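PDB 1TWY: ABC transporter, periplasmic substrate-binding protein from Vibrio cholerae O1 biovar eltor, which probably binds phosphate in the periplasm and delivers it to an ABC-type importer in the inner membrane. Local coordinates for residues A80-Y85 with L240-S245; L71-V76 with E90-L95. All coordinates share one frame; numbering follows the deposited sequence.

In the fold
Both contacts lie in the same lobe of the binding protein, their centres about 10 Å apart. Contact 1 is core: strand 79-82 pairs with strand 236-243 inside the main sheet, mostly through backbone hydrogen bonds and buried aliphatic carbons. Contact 2 is partly buried, nearer the surface; its centre is about 22 Å from the chain centre, against about 14 Å for contact 1. It joins the end of helix 65-73 to the loop before strand 96-109, with one lysine bond and a small leucine contact. Helix 65-73 and strand 79-82 follow each other in the chain. The salt bridge Arg84-Glu90 and a probable hydrogen bond between Tyr244 and Gln92 tie the two contacts together.

Contact 1 (A80-Y85 with L240-S245); sequences AMTSRY and LILHYS. With PO4 (phosphate ion), chain I.
Ala80-Thr82 and Leu240-Leu242 run antiparallel, with Met81 opposite Ile241 as the non-hydrogen-bonded pair between two hydrogen-bonded ones. Two backbone bonds, Ala80 N to Leu242 O and Leu242 N to Ala80 O, are each 2.9 Å long. Thr82 and Leu240 exchange two more, from Thr82 N to Leu240 O and from Leu240 N to Thr82 O. Ala80, Thr82, Leu240 and Leu242 share one face of the sheet. There Thr82 OG1 lies 3.4 Å from Leu240 CB. Its chi1 of 70° sets OG1 between the backbone N and the carbonyl carbon. From there Thr82 OG1 donates to Arg84 O at 2.7 Å, in the plane of that carbonyl. Leu240 CD1 lies 3.5 Å from Arg84 O. It also meets Tyr85, with Leu240 CD1 4.1 Å from Tyr85 CD1. Thr82 CG2 touches Leu242 CD1, the two side chains crossing at about a right angle.

The strands belong to a mixed sheet flanked by helices, consistent with a type II periplasmic binding protein. On the other face Met81 CB, of a selenomethionine, touches Ile241 CD1 at 4.2 Å, and both side chains pack on Met42 of helix 36-52. Beyond the strand, Ser83 OG donates to phosphate O1 at 2.7 Å. Ser35, Thr36, Ser37 and Ser65 also hold this ion, consistent with a phosphate-binding pocket at the strand end.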
ATOM      1  N   ALA A  80     -12.136  -0.356  12.007  1.00 17.38           N
ATOM      2  CA  ALA A  80     -11.531  -1.112  10.932  1.00 19.92           C
ATOM      3  C   ALA A  80     -10.338  -0.288  10.387  1.00 19.75           C
ATOM      4  O   ALA A  80     -10.257   0.933  10.476  1.00 17.68           O
ATOM      5  CB  ALA A  80     -12.490  -1.451   9.868  1.00 19.21           C
HETATM    6  N   MSE A  81      -9.426  -0.991   9.698  1.00 17.64           N
HETATM    7  CA  MSE A  81      -8.356  -0.328   9.055  1.00 18.04           C
HETATM    8  C   MSE A  81      -8.303  -0.887   7.592  1.00 18.29           C
HETATM    9  O   MSE A  81      -8.519  -2.085   7.384  1.00 18.72           O
HETATM   10  CB  MSE A  81      -7.029  -0.504   9.833  1.00 22.11           C
HETATM   11  CG  MSE A  81      -6.622  -1.828  10.008  1.00 31.61           C
HETATM   12 SE   MSE A  81      -5.192  -1.908  11.495  1.00 26.23          SE
HETATM   13  CE  MSE A  81      -5.673  -3.772  11.575  1.00 25.01           C
ATOM     14  N   THR A  82      -8.102  -0.017   6.631  1.00 16.14           N
ATOM     15  CA  THR A  82      -8.003  -0.420   5.232  1.00 16.60           C
ATOM     16  C   THR A  82      -6.779   0.206   4.629  1.00 17.53           C
ATOM     17  O   THR A  82      -6.293   1.191   5.062  1.00 19.53           O
ATOM     18  CB  THR A  82      -9.219  -0.033   4.352  1.00 19.23           C
ATOM     19  OG1 THR A  82      -9.283   1.396   4.127  1.00 22.20           O
ATOM     20  CG2 THR A  82     -10.535  -0.490   4.959  1.00 20.06           C
ATOM     21  N   SER A  83      -6.277  -0.410   3.550  1.00 17.46           N
ATOM     22  CA  SER A  83      -5.266   0.158   2.709  1.00 16.44           C
ATOM     23  C   SER A  83      -5.723   0.601   1.323  1.00 18.12           C
ATOM     24  O   SER A  83      -4.944   0.646   0.333  1.00 19.75           O
ATOM     25  CB  SER A  83      -4.131  -0.842   2.665  1.00 17.68           C
ATOM     26  OG  SER A  83      -4.665  -2.083   2.128  1.00 19.59           O
ATOM     27  N   ARG A  84      -6.990   0.921   1.207  1.00 19.40           N
ATOM     28  CA  ARG A  84      -7.654   1.360  -0.014  1.00 19.78           C
ATOM     29  C   ARG A  84      -8.852   2.147   0.346  1.00 19.61           C
ATOM     30  O   ARG A  84      -9.349   2.050   1.475  1.00 21.11           O
ATOM     31  CB  ARG A  84      -8.115   0.206  -0.873  1.00 24.29           C
ATOM     32  CG  ARG A  84      -9.063  -0.704  -0.148  1.00 26.17           C
ATOM     33  CD  ARG A  84      -9.619  -1.775  -1.061  1.00 20.63           C
ATOM     34  NE  ARG A  84     -10.501  -2.747  -0.411  1.00 19.31           N
ATOM     35  CZ  ARG A  84     -11.796  -2.543  -0.171  1.00 25.95           C
ATOM     36  NH1 ARG A  84     -12.332  -1.370  -0.389  1.00 22.77           N
ATOM     37  NH2 ARG A  84     -12.540  -3.507   0.396  1.00 28.09           N
ATOM     38  N   TYR A  85      -9.291   3.022  -0.550  1.00 22.85           N
ATOM     39  CA  TYR A  85     -10.555   3.706  -0.357  1.00 26.83           C
ATOM     40  C   TYR A  85     -11.707   2.683  -0.454  1.00 24.03           C
ATOM     41  O   TYR A  85     -11.578   1.585  -1.014  1.00 22.71           O
ATOM     42  CB  TYR A  85     -10.705   4.843  -1.379  1.00 27.82           C
ATOM     43  CG  TYR A  85      -9.683   5.934  -1.198  1.00 21.67           C
ATOM     44  CD1 TYR A  85      -9.793   6.824  -0.170  1.00 22.54           C
ATOM     45  CD2 TYR A  85      -8.613   6.161  -2.140  1.00 23.92           C
ATOM     46  CE1 TYR A  85      -8.900   7.801  -0.014  1.00 20.83           C
ATOM     47  CE2 TYR A  85      -7.720   7.181  -1.910  1.00 25.14           C
ATOM     48  CZ  TYR A  85      -7.865   7.964  -0.811  1.00 24.57           C
ATOM     49  OH  TYR A  85      -6.998   9.029  -0.510  1.00 30.46           O
ATOM     50  N   LEU A 240      -6.582   4.014   5.851  1.00 16.89           N
ATOM     51  CA  LEU A 240      -7.781   4.571   6.457  1.00 15.81           C
ATOM     52  C   LEU A 240      -8.156   3.878   7.691  1.00 16.90           C
ATOM     53  O   LEU A 240      -8.009   2.641   7.930  1.00 19.06           O
ATOM     54  CB  LEU A 240      -8.940   4.449   5.476  1.00 16.95           C
ATOM     55  CG  LEU A 240      -8.800   5.068   4.102  1.00 21.48           C
ATOM     56  CD1 LEU A 240     -10.117   4.897   3.395  1.00 23.64           C
ATOM     57  CD2 LEU A 240      -8.376   6.612   4.199  1.00 21.72           C
ATOM     58  N   ILE A 241      -8.735   4.644   8.597  1.00 16.14           N
ATOM     59  CA  ILE A 241      -9.286   4.208   9.852  1.00 16.83           C
ATOM     60  C   ILE A 241     -10.814   4.544   9.812  1.00 16.36           C
ATOM     61  O   ILE A 241     -11.180   5.683   9.528  1.00 19.19           O
ATOM     62  CB  ILE A 241      -8.676   4.947  11.011  1.00 15.08           C
ATOM     63  CG1 ILE A 241      -7.104   4.825  11.014  1.00 17.29           C
ATOM     64  CG2 ILE A 241      -9.211   4.429  12.312  1.00 20.96           C
ATOM     65  CD1 ILE A 241      -6.639   3.452  11.199  1.00 21.22           C
ATOM     66  N   LEU A 242     -11.598   3.504  10.060  1.00 17.18           N
ATOM     67  CA  LEU A 242     -13.076   3.541   9.985  1.00 19.46           C
ATOM     68  C   LEU A 242     -13.626   3.249  11.372  1.00 16.95           C
ATOM     69  O   LEU A 242     -13.215   2.348  12.071  1.00 17.61           O
ATOM     70  CB  LEU A 242     -13.605   2.489   9.024  1.00 20.69           C
ATOM     71  CG  LEU A 242     -13.401   2.598   7.527  1.00 29.17           C
ATOM     72  CD1 LEU A 242     -12.040   2.671   7.144  1.00 25.90           C
ATOM     73  CD2 LEU A 242     -13.936   1.312   6.882  1.00 35.39           C
ATOM     74  N   HIS A 243     -14.684   3.988  11.752  1.00 18.62           N
ATOM     75  CA  HIS A 243     -15.322   3.775  13.071  1.00 20.93           C
ATOM     76  C   HIS A 243     -16.639   4.538  13.075  1.00 23.29           C
ATOM     77  O   HIS A 243     -16.873   5.305  12.183  1.00 20.15           O
ATOM     78  CB  HIS A 243     -14.453   4.211  14.236  1.00 22.94           C
ATOM     79  CG  HIS A 243     -14.298   5.683  14.347  1.00 24.70           C
ATOM     80  ND1 HIS A 243     -13.772   6.458  13.332  1.00 35.95           N
ATOM     81  CD2 HIS A 243     -14.648   6.537  15.341  1.00 33.11           C
ATOM     82  CE1 HIS A 243     -13.775   7.725  13.709  1.00 42.23           C
ATOM     83  NE2 HIS A 243     -14.299   7.798  14.920  1.00 33.93           N
ATOM     84  N   TYR A 244     -17.514   4.225  14.014  1.00 29.75           N
ATOM     85  CA  TYR A 244     -18.838   4.922  14.090  1.00 30.50           C
ATOM     86  C   TYR A 244     -18.747   6.083  15.061  1.00 39.47           C
ATOM     87  O   TYR A 244     -18.982   5.917  16.214  1.00 45.48           O
ATOM     88  CB  TYR A 244     -19.883   3.945  14.541  1.00 28.69           C
ATOM     89  CG  TYR A 244     -20.122   2.913  13.536  1.00 25.14           C
ATOM     90  CD1 TYR A 244     -20.721   3.219  12.326  1.00 27.38           C
ATOM     91  CD2 TYR A 244     -19.651   1.612  13.715  1.00 29.55           C
ATOM     92  CE1 TYR A 244     -20.932   2.290  11.341  1.00 24.56           C
ATOM     93  CE2 TYR A 244     -19.904   0.657  12.768  1.00 25.19           C
ATOM     94  CZ  TYR A 244     -20.518   0.981  11.572  1.00 25.44           C
ATOM     95  OH  TYR A 244     -20.839   0.180  10.492  1.00 30.67           O
ATOM     96  N   SER A 245     -18.339   7.248  14.578  1.00 48.36           N
ATOM     97  CA  SER A 245     -17.901   8.347  15.487  1.00 54.56           C
ATOM     98  C   SER A 245     -18.950   8.635  16.575  1.00 61.18           C
ATOM     99  O   SER A 245     -18.619   8.869  17.764  1.00 63.88           O
ATOM    100  CB  SER A 245     -17.561   9.621  14.712  1.00 53.00           C
ATOM    101  OG  SER A 245     -18.730  10.371  14.383  1.00 67.27           O
TER
HETATM  102  P   PO4 I1500      -4.511  -5.524   2.968  1.00 21.01           P
HETATM  103  O1  PO4 I1500      -3.669  -4.295   3.351  1.00 21.74           O
HETATM  104  O2  PO4 I1500      -3.946  -6.077   1.541  1.00 24.36           O
HETATM  105  O3  PO4 I1500      -4.407  -6.680   4.031  1.00 19.49           O
HETATM  106  O4  PO4 I1500      -5.972  -5.256   2.678  1.00 18.98           O

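Contact 2 (L71-V76 with E90-L95)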
ATOM      1  N   LEU A  71     -16.225  -7.007   9.566  1.00 20.12           N
ATOM      2  CA  LEU A  71     -16.210  -7.165  10.994  1.00 19.19           C
ATOM      3  C   LEU A  71     -16.718  -5.945  11.747  1.00 22.72           C
ATOM      4  O   LEU A  71     -17.342  -6.053  12.775  1.00 22.47           O
ATOM      5  CB  LEU A  71     -14.821  -7.613  11.474  1.00 17.02           C
ATOM      6  CG  LEU A  71     -14.365  -9.025  11.064  1.00 21.20           C
ATOM      7  CD1 LEU A  71     -12.798  -9.192  11.327  1.00 26.34           C
ATOM      8  CD2 LEU A  71     -15.063 -10.009  11.844  1.00 22.62           C
ATOM      9  N   LEU A  72     -16.342  -4.772  11.282  1.00 20.77           N
ATOM     10  CA  LEU A  72     -16.856  -3.517  11.866  1.00 20.17           C
ATOM     11  C   LEU A  72     -18.356  -3.368  11.628  1.00 21.28           C
ATOM     12  O   LEU A  72     -19.065  -2.981  12.584  1.00 23.20           O
ATOM     13  CB  LEU A  72     -16.132  -2.312  11.283  1.00 21.56           C
ATOM     14  CG  LEU A  72     -16.565  -0.959  11.802  1.00 21.16           C
ATOM     15  CD1 LEU A  72     -16.289  -0.743  13.216  1.00 27.37           C
ATOM     16  CD2 LEU A  72     -15.905   0.151  10.928  1.00 20.24           C
ATOM     17  N   LYS A  73     -18.817  -3.722  10.420  1.00 22.78           N
ATOM     18  CA  LYS A  73     -20.272  -3.568  10.075  1.00 23.35           C
ATOM     19  C   LYS A  73     -21.106  -4.587  10.833  1.00 28.70           C
ATOM     20  O   LYS A  73     -22.264  -4.279  11.209  1.00 30.00           O
ATOM     21  CB  LYS A  73     -20.545  -3.612   8.621  1.00 22.31           C
ATOM     22  CG  LYS A  73     -20.139  -2.369   7.854  1.00 25.95           C
ATOM     23  CD  LYS A  73     -20.508  -2.494   6.406  1.00 36.99           C
ATOM     24  CE  LYS A  73     -19.997  -1.294   5.629  1.00 38.71           C
ATOM     25  NZ  LYS A  73     -20.566  -1.304   4.242  1.00 38.42           N
ATOM     26  N   LYS A  74     -20.507  -5.705  11.230  1.00 27.21           N
ATOM     27  CA  LYS A  74     -21.226  -6.723  12.041  1.00 27.42           C
ATOM     28  C   LYS A  74     -21.096  -6.396  13.509  1.00 28.59           C
ATOM     29  O   LYS A  74     -21.567  -7.124  14.399  1.00 27.43           O
ATOM     30  CB  LYS A  74     -20.618  -8.136  11.781  1.00 24.47           C
ATOM     31  CG  LYS A  74     -20.844  -8.614  10.353  1.00 28.25           C
ATOM     32  CD  LYS A  74     -20.100  -9.953   9.993  1.00 31.82           C
ATOM     33  CE  LYS A  74     -20.621 -10.478   8.701  1.00 41.92           C
ATOM     34  NZ  LYS A  74     -19.843 -11.662   8.349  1.00 48.36           N
ATOM     35  N   GLY A  75     -20.398  -5.333  13.851  1.00 28.77           N
ATOM     36  CA  GLY A  75     -20.308  -4.973  15.237  1.00 23.99           C
ATOM     37  C   GLY A  75     -19.415  -5.795  16.094  1.00 28.86           C
ATOM     38  O   GLY A  75     -19.431  -5.701  17.312  1.00 31.24           O
ATOM     39  N   VAL A  76     -18.525  -6.571  15.445  1.00 23.57           N
ATOM     40  CA  VAL A  76     -17.536  -7.346  16.159  1.00 24.32           C
ATOM     41  C   VAL A  76     -16.096  -6.884  16.040  1.00 30.93           C
ATOM     42  O   VAL A  76     -15.210  -7.684  16.392  1.00 39.21           O
ATOM     43  CB  VAL A  76     -17.646  -8.878  15.671  1.00 30.68           C
ATOM     44  CG1 VAL A  76     -19.037  -9.454  15.986  1.00 36.47           C
ATOM     45  CG2 VAL A  76     -17.435  -9.039  14.180  1.00 39.64           C
ATOM     46  N   GLU A  90     -19.655   0.088  -0.096  1.00 34.09           N
ATOM     47  CA  GLU A  90     -19.127  -0.090   1.265  1.00 30.99           C
ATOM     48  C   GLU A  90     -19.427   1.129   2.123  1.00 30.00           C
ATOM     49  O   GLU A  90     -19.454   1.054   3.350  1.00 33.16           O
ATOM     50  CB  GLU A  90     -17.594  -0.281   1.215  1.00 31.19           C
ATOM     51  CG  GLU A  90     -17.161  -1.741   1.028  1.00 34.31           C
ATOM     52  CD  GLU A  90     -15.745  -1.938   0.464  1.00 30.81           C
ATOM     53  OE1 GLU A  90     -15.037  -0.937   0.174  1.00 26.29           O
ATOM     54  OE2 GLU A  90     -15.382  -3.098   0.272  1.00 30.40           O
ATOM     55  N   ALA A  91     -19.603   2.259   1.460  1.00 36.85           N
ATOM     56  CA  ALA A  91     -19.872   3.525   2.091  1.00 34.27           C
ATOM     57  C   ALA A  91     -21.162   3.414   2.827  1.00 31.85           C
ATOM     58  O   ALA A  91     -22.063   2.690   2.408  1.00 30.45           O
ATOM     59  CB  ALA A  91     -19.952   4.639   1.057  1.00 39.64           C
ATOM     60  N   GLN A  92     -21.162   3.895   4.036  1.00 30.57           N
ATOM     61  CA  GLN A  92     -22.380   3.927   4.884  1.00 34.90           C
ATOM     62  C   GLN A  92     -22.476   5.292   5.502  1.00 35.36           C
ATOM     63  O   GLN A  92     -21.492   5.930   5.847  1.00 35.53           O
ATOM     64  CB  GLN A  92     -22.328   2.933   6.039  1.00 36.56           C
ATOM     65  CG  GLN A  92     -22.522   1.520   5.755  1.00 41.03           C
ATOM     66  CD  GLN A  92     -22.590   0.748   7.096  1.00 51.21           C
ATOM     67  OE1 GLN A  92     -21.951   1.132   8.120  1.00 41.90           O
ATOM     68  NE2 GLN A  92     -23.353  -0.337   7.090  1.00 46.31           N
ATOM     69  N   ASN A  93     -23.694   5.792   5.619  1.00 39.25           N
ATOM     70  CA  ASN A  93     -23.827   7.201   5.952  1.00 38.78           C
ATOM     71  C   ASN A  93     -23.228   7.570   7.342  1.00 33.29           C
ATOM     72  O   ASN A  93     -22.694   8.672   7.526  1.00 38.91           O
ATOM     73  CB  ASN A  93     -25.312   7.634   5.834  1.00 43.33           C
ATOM     74  CG  ASN A  93     -25.738   7.987   4.369  1.00 52.89           C
ATOM     75  OD1 ASN A  93     -26.952   8.110   4.063  1.00 51.43           O
ATOM     76  ND2 ASN A  93     -24.748   8.182   3.479  1.00 46.51           N
ATOM     77  N   THR A  94     -23.299   6.643   8.300  1.00 28.83           N
ATOM     78  CA  THR A  94     -22.821   6.886   9.681  1.00 24.93           C
ATOM     79  C   THR A  94     -21.382   6.351   9.970  1.00 24.36           C
ATOM     80  O   THR A  94     -20.938   6.411  11.098  1.00 23.93           O
ATOM     81  CB  THR A  94     -23.714   6.254  10.705  1.00 27.81           C
ATOM     82  OG1 THR A  94     -23.809   4.828  10.530  1.00 30.24           O
ATOM     83  CG2 THR A  94     -25.187   6.851  10.626  1.00 37.19           C
ATOM     84  N   LEU A  95     -20.813   5.728   8.963  1.00 29.58           N
ATOM     85  CA  LEU A  95     -19.429   5.302   8.998  1.00 32.88           C
ATOM     86  C   LEU A  95     -18.601   6.520   8.854  1.00 32.79           C
ATOM     87  O   LEU A  95     -18.830   7.292   7.950  1.00 37.87           O
ATOM     88  CB  LEU A  95     -19.190   4.385   7.814  1.00 35.03           C
ATOM     89  CG  LEU A  95     -17.941   3.521   7.897  1.00 34.67           C
ATOM     90  CD1 LEU A  95     -17.720   2.987   9.275  1.00 39.08           C
ATOM     91  CD2 LEU A  95     -18.106   2.384   6.890  1.00 37.04           C
TER
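Lys73 reaches from the last turn of helix 65-73 to the backbone of Glu90, and Leu72 beside it meets Leu95. The close-packed part is Lys73 on Glu90 and Gln92. The Lys73 chain is extended beyond CG, which carries Lys73 NZ to Glu90 O at 2.8 Å. This is the one hydrogen bond between the two segments. It is strongly bent at the acceptor: the C=O...N angle is 113°, and NZ stands 35° out of the carbonyl plane.

Lys73 and Gln92 reach toward each other tip to tip, with Lys73 CD and CE against the Gln92 amide. Lys73 CE lies 3.6 Å from Gln92 CD. Lys73 CD is equally near, 3.6 Å from Gln92 NE2. The oxygen of the amide is held outside this contact, where Gln92 OE1 bonds the hydroxyl of Tyr244. The carboxylate of Glu90 is likewise engaged elsewhere: OE1 forms a salt bridge with Arg84 and accepts from Thr87 N. Lys73 NZ and Glu90 OE2 are 6.8 Å apart, too far for a salt bridge; any attraction would be weak and long-range.

The helix ends in a Schellman motif. Val76 N bonds Leu71 O, Gly75 N bonds Leu72 O, and Gly75 takes a positive phi of 75°. In the other segment, Gln92 to Leu95 form a type I beta turn that leads into strand 96-109.

The leucine pair is buried but slight, a single-point contact. Leu72 CD2 meets Leu95 CD1 at 3.8 Å, the side chains crossing obliquely. Tyr244 also packs on both leucines. The solvent side is the lysine and glutamine edge, where Lys73 and Gln92 are partly exposed despite their close packing.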